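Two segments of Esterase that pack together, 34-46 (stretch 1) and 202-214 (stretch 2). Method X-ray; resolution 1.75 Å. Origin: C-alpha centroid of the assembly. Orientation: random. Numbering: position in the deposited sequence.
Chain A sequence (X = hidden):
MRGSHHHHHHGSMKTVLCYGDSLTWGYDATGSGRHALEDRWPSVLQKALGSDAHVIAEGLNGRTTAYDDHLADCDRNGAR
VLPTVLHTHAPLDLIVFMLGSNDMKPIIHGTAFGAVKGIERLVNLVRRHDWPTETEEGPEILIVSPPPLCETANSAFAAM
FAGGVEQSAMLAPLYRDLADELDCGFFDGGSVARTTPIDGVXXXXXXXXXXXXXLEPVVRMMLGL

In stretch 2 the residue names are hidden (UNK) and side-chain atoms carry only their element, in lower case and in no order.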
# COMPACT_ATOMS: atom_id res chain seq x y z
N ARG A 34 -13.12 -6.52 27.77
CA ARG A 34 -12.85 -7.81 27.18
C ARG A 34 -13.31 -8.89 28.15
O ARG A 34 -13.10 -8.74 29.39
CB ARG A 34 -11.37 -7.95 26.95
CG ARG A 34 -11.02 -9.11 26.03
CD ARG A 34 -9.56 -9.22 25.63
NE ARG A 34 -9.38 -10.19 24.57
CZ ARG A 34 -8.22 -10.63 24.11
NH1 ARG A 34 -7.07 -10.09 24.56
NH2 ARG A 34 -8.19 -11.60 23.20
N HIS A 35 -13.96 -9.92 27.67
CA HIS A 35 -14.28 -11.08 28.51
C HIS A 35 -13.01 -11.65 29.10
O HIS A 35 -11.91 -11.66 28.47
CB HIS A 35 -15.05 -12.20 27.69
CG HIS A 35 -16.37 -11.77 27.18
ND1 HIS A 35 -17.33 -11.17 27.96
CD2 HIS A 35 -16.94 -11.94 25.95
CE1 HIS A 35 -18.39 -10.90 27.23
NE2 HIS A 35 -18.20 -11.41 26.01
N ALA A 36 -13.08 -12.22 30.32
CA ALA A 36 -11.99 -12.99 30.84
C ALA A 36 -11.53 -14.07 29.92
O ALA A 36 -12.33 -14.63 29.17
CB ALA A 36 -12.42 -13.59 32.23
N LEU A 37 -10.34 -14.36 30.03
CA LEU A 37 -9.63 -15.34 29.15
C LEU A 37 -10.43 -16.58 29.09
O LEU A 37 -10.68 -17.11 28.05
CB LEU A 37 -8.21 -15.62 29.67
CG LEU A 37 -7.40 -16.66 28.89
CD1 LEU A 37 -7.16 -16.20 27.46
CD2 LEU A 37 -6.09 -16.96 29.59
N GLU A 38 -10.77 -17.08 30.29
CA GLU A 38 -11.42 -18.35 30.30
C GLU A 38 -12.79 -18.41 29.69
O GLU A 38 -13.21 -19.52 29.34
CB GLU A 38 -11.42 -18.92 31.74
CG GLU A 38 -12.12 -17.95 32.68
CD GLU A 38 -11.23 -16.89 33.40
OE1 GLU A 38 -10.17 -16.31 32.88
OE2 GLU A 38 -11.63 -16.59 34.60
N ASP A 39 -13.44 -17.27 29.43
CA ASP A 39 -14.73 -17.17 28.79
C ASP A 39 -14.72 -16.97 27.25
O ASP A 39 -15.76 -17.01 26.60
CB ASP A 39 -15.58 -16.07 29.42
CG ASP A 39 -15.82 -16.32 30.97
OD1 ASP A 39 -15.80 -17.54 31.32
OD2 ASP A 39 -15.99 -15.33 31.69
N ARG A 40 -13.52 -16.74 26.70
CA ARG A 40 -13.40 -16.57 25.24
C ARG A 40 -13.55 -17.95 24.57
O ARG A 40 -13.05 -18.94 25.07
CB ARG A 40 -12.07 -15.92 24.93
CG ARG A 40 -11.92 -14.60 25.64
CD ARG A 40 -10.50 -14.00 25.49
NE ARG A 40 -10.29 -13.00 26.50
CZ ARG A 40 -9.11 -12.53 26.88
NH1 ARG A 40 -8.03 -13.02 26.25
NH2 ARG A 40 -9.00 -11.70 27.87
N TRP A 41 -14.16 -18.02 23.39
CA TRP A 41 -14.45 -19.30 22.81
C TRP A 41 -13.29 -20.15 22.46
O TRP A 41 -13.27 -21.34 22.70
CB TRP A 41 -15.48 -19.18 21.70
CG TRP A 41 -15.01 -18.63 20.34
CD1 TRP A 41 -15.26 -17.39 19.85
CD2 TRP A 41 -14.32 -19.35 19.33
NE1 TRP A 41 -14.72 -17.27 18.56
CE2 TRP A 41 -14.12 -18.45 18.23
CE3 TRP A 41 -13.75 -20.63 19.24
CZ2 TRP A 41 -13.43 -18.83 17.06
CZ3 TRP A 41 -13.09 -21.01 18.07
CH2 TRP A 41 -12.94 -20.12 17.00
N PRO A 42 -12.15 -19.54 22.00
CA PRO A 42 -11.01 -20.40 21.78
C PRO A 42 -10.43 -21.05 23.06
O PRO A 42 -9.90 -22.16 23.02
CB PRO A 42 -9.94 -19.44 21.21
CG PRO A 42 -10.79 -18.43 20.53
CD PRO A 42 -11.93 -18.16 21.53
N SER A 43 -10.52 -20.35 24.18
CA SER A 43 -10.10 -20.84 25.50
C SER A 43 -10.97 -22.02 25.95
O SER A 43 -10.40 -23.04 26.44
CB SER A 43 -10.23 -19.76 26.56
OG SER A 43 -9.33 -18.67 26.23
N VAL A 44 -12.27 -21.84 25.79
CA VAL A 44 -13.23 -22.95 26.11
C VAL A 44 -12.96 -24.19 25.26
O VAL A 44 -12.87 -25.34 25.79
CB VAL A 44 -14.67 -22.50 25.98
CG1 VAL A 44 -15.57 -23.75 26.03
CG2 VAL A 44 -14.95 -21.35 26.97
N LEU A 45 -12.78 -24.00 23.94
CA LEU A 45 -12.28 -25.07 23.10
C LEU A 45 -10.98 -25.71 23.57
O LEU A 45 -10.82 -26.98 23.55
CB LEU A 45 -12.17 -24.56 21.64
CG LEU A 45 -11.90 -25.55 20.55
CD1 LEU A 45 -12.99 -26.64 20.43
CD2 LEU A 45 -11.80 -24.80 19.19
N GLN A 46 -9.98 -24.90 23.95
CA GLN A 46 -8.70 -25.42 24.33
C GLN A 46 -8.89 -26.33 25.59
O GLN A 46 -8.21 -27.36 25.77
CB GLN A 46 -7.73 -24.31 24.71
CG GLN A 46 -6.44 -24.69 25.39
CD GLN A 46 -5.49 -25.41 24.46
OE1 GLN A 46 -4.61 -24.77 23.80
NE2 GLN A 46 -5.66 -26.73 24.34
N UNK A 202 -22.66 -8.20 19.52
CA UNK A 202 -21.75 -8.90 20.38
C UNK A 202 -22.38 -10.08 21.12
O UNK A 202 -23.61 -10.24 21.10
c UNK A 202 -19.08 -7.28 19.90
c UNK A 202 -19.35 -5.10 19.82
n UNK A 202 -18.55 -6.09 19.42
n UNK A 202 -20.35 -5.61 20.56
c UNK A 202 -21.14 -7.91 21.35
c UNK A 202 -20.17 -6.98 20.64
N UNK A 203 -21.53 -10.87 21.72
CA UNK A 203 -21.95 -12.02 22.60
C UNK A 203 -21.59 -11.72 24.04
O UNK A 203 -20.45 -11.35 24.39
c UNK A 203 -22.88 -13.93 20.29
c UNK A 203 -21.41 -13.75 20.69
c UNK A 203 -20.57 -14.98 20.40
c UNK A 203 -21.27 -13.29 22.15
N UNK A 204 -22.51 -11.98 24.98
CA UNK A 204 -22.12 -11.91 26.35
C UNK A 204 -21.26 -13.10 26.71
O UNK A 204 -20.94 -13.91 25.85
o UNK A 204 -23.86 -14.05 26.92
c UNK A 204 -24.29 -12.94 27.26
c UNK A 204 -23.41 -11.72 27.22
o UNK A 204 -25.40 -12.73 27.78
N UNK A 205 -20.82 -13.20 27.99
CA UNK A 205 -19.82 -14.22 28.39
C UNK A 205 -20.32 -15.63 28.21
O UNK A 205 -19.62 -16.54 27.71
c UNK A 205 -19.25 -14.00 29.80
N UNK A 206 -21.54 -15.85 28.64
CA UNK A 206 -22.07 -17.21 28.50
C UNK A 206 -22.24 -17.57 27.06
O UNK A 206 -22.03 -18.75 26.72
c UNK A 206 -23.44 -17.27 29.23
c UNK A 206 -24.14 -18.61 29.10
o UNK A 206 -23.80 -20.89 28.72
c UNK A 206 -23.33 -19.86 29.36
o UNK A 206 -22.32 -19.90 30.14
N UNK A 207 -22.73 -16.63 26.22
CA UNK A 207 -22.95 -16.93 24.82
C UNK A 207 -21.63 -17.14 24.07
O UNK A 207 -21.54 -18.00 23.17
c UNK A 207 -23.84 -15.97 24.13
c UNK A 207 -25.33 -16.25 24.39
n UNK A 207 -25.90 -15.56 25.37
o UNK A 207 -25.92 -17.03 23.68
N UNK A 208 -20.60 -16.49 24.54
CA UNK A 208 -19.24 -16.72 23.96
C UNK A 208 -18.74 -18.13 24.36
O UNK A 208 -18.27 -18.92 23.54
c UNK A 208 -18.29 -15.68 24.46
o UNK A 208 -18.81 -14.37 24.17
c UNK A 208 -16.84 -15.87 23.81
N UNK A 209 -18.94 -18.51 25.63
CA UNK A 209 -18.59 -19.87 26.06
C UNK A 209 -19.33 -20.97 25.28
O UNK A 209 -18.71 -22.02 24.89
c UNK A 209 -18.87 -20.04 27.57
n UNK A 209 -16.33 -22.46 30.58
n UNK A 209 -17.90 -20.83 30.18
c UNK A 209 -16.66 -21.15 30.57
c UNK A 209 -18.40 -19.54 29.96
c UNK A 209 -17.97 -19.27 28.48
n UNK A 209 -15.78 -20.25 30.99
N UNK A 210 -20.57 -20.71 24.92
CA UNK A 210 -21.48 -21.66 24.25
C UNK A 210 -20.95 -21.97 22.89
O UNK A 210 -21.02 -23.11 22.43
c UNK A 210 -22.89 -21.13 24.16
N UNK A 211 -20.40 -20.94 22.21
CA UNK A 211 -19.77 -21.18 20.92
C UNK A 211 -18.64 -22.14 21.09
O UNK A 211 -18.52 -23.08 20.30
c UNK A 211 -20.41 -18.94 19.99
c UNK A 211 -18.44 -20.22 19.02
c UNK A 211 -19.26 -19.87 20.25
N UNK A 212 -17.74 -21.92 22.04
CA UNK A 212 -16.59 -22.75 22.23
C UNK A 212 -16.99 -24.19 22.54
O UNK A 212 -16.40 -25.13 22.01
N UNK A 213 -17.97 -24.35 23.42
CA UNK A 213 -18.46 -25.74 23.78
C UNK A 213 -19.10 -26.40 22.60
O UNK A 213 -18.86 -27.59 22.33
c UNK A 213 -18.95 -25.43 26.24
n UNK A 213 -22.43 -23.19 27.40
n UNK A 213 -20.45 -23.55 28.54
c UNK A 213 -20.01 -25.91 27.24
n UNK A 213 -21.16 -25.08 27.03
c UNK A 213 -19.52 -25.71 24.89
c UNK A 213 -21.34 -23.93 27.64
N UNK A 214 -19.91 -25.64 21.88
CA UNK A 214 -20.56 -26.09 20.69
C UNK A 214 -19.66 -26.59 19.57
O UNK A 214 -20.04 -27.50 18.83

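Position 202 carries one carbon and then a five-membered ring of three carbons and two nitrogens, which only histidine has. His202 does not touch stretch 1; both ring nitrogens are hydrogen-bonded elsewhere in the structure. Position 203 has four carbons forked at the second, a leucine. The apolar side chain of Leu203 suits its buried site beside the contact, and its backbone O accepts from His35 NE2 at 2.8 Å, near the plane of the imidazole.

At 204 two carbons end in two oxygens: aspartate. Asp204 points away from stretch 1 and serves its own helix, OD1 accepting from the backbone N of position 207 at 2.9 Å, a classic N-cap. Position 205 has a single carbon, hence alanine. Ala205 CA lies over one face of the His35 ring, 4.0 Å from its centroid; Ala205 CB also touches the ring, 3.9 Å from His35 ND1, and lies 4.0 Å from Asp39 OD2.

Position 206 shows three carbons, the third bearing two oxygens; Glu206 is exposed and points away. At 207 one oxygen and one nitrogen on the second carbon make an amide, hence asparagine, where two oxygens would make aspartate; Asn207 ND2 donates to Asp204 OD1 at 3.0 Å, reinforcing the cap. Position 208 has a carbon bearing one oxygen and one carbon: threonine. Thr208 OG1 donates to Asp204 O at 2.8 Å, satisfying a buried hydroxyl, while CG2 packs 3.2 Å from Asp39 O.

Position 209 has three carbons, a nitrogen and a carbon carrying two more nitrogens, so it is arginine. Arg209 NH1 forms a salt bridge with Asp39 OD1 at 2.7 Å, and Val44 CG2 covers one face of the guanidinium. Position 210 has one carbon, alanine; pointing away, Ala210 has no contact to make, and a small residue serves. The three carbons at 211, branched at CB, make valine; Val211 CG1 sits over one face of the Trp41 ring, 4.0 Å from Trp41 CG.

Position 212 has no side-chain atoms. An ideal CB on Gly212 would fall 2.7 Å from Trp41 O and 2.8 Å from Val44 CB, so glycine fits where the backbones come closest. Position 213 has three carbons, a nitrogen and a carbon carrying two more nitrogens: arginine. Arg213 points away at CB; its NH2 bridges to Glu206 OE2 at 3.0 Å, and its CG lies 3.8 Å from Val44 CG1. Position 214, again bare, is Gly214, out of reach of stretch 1; an ideal CB would clash with Ala210 O at 3.0 Å.

The helices cross at 43°, with Trp41 CA only 4.1 Å from Gly212 CA. The polar contacts come earlier along stretch 2: His35 holds the backbone just before the helix, and the Asp39 salt bridge holds it further along. The close packing of Trp41 and Val44 on Gly212 follows.

Stretch 2 (202-214) HLDAENTRAVGRG
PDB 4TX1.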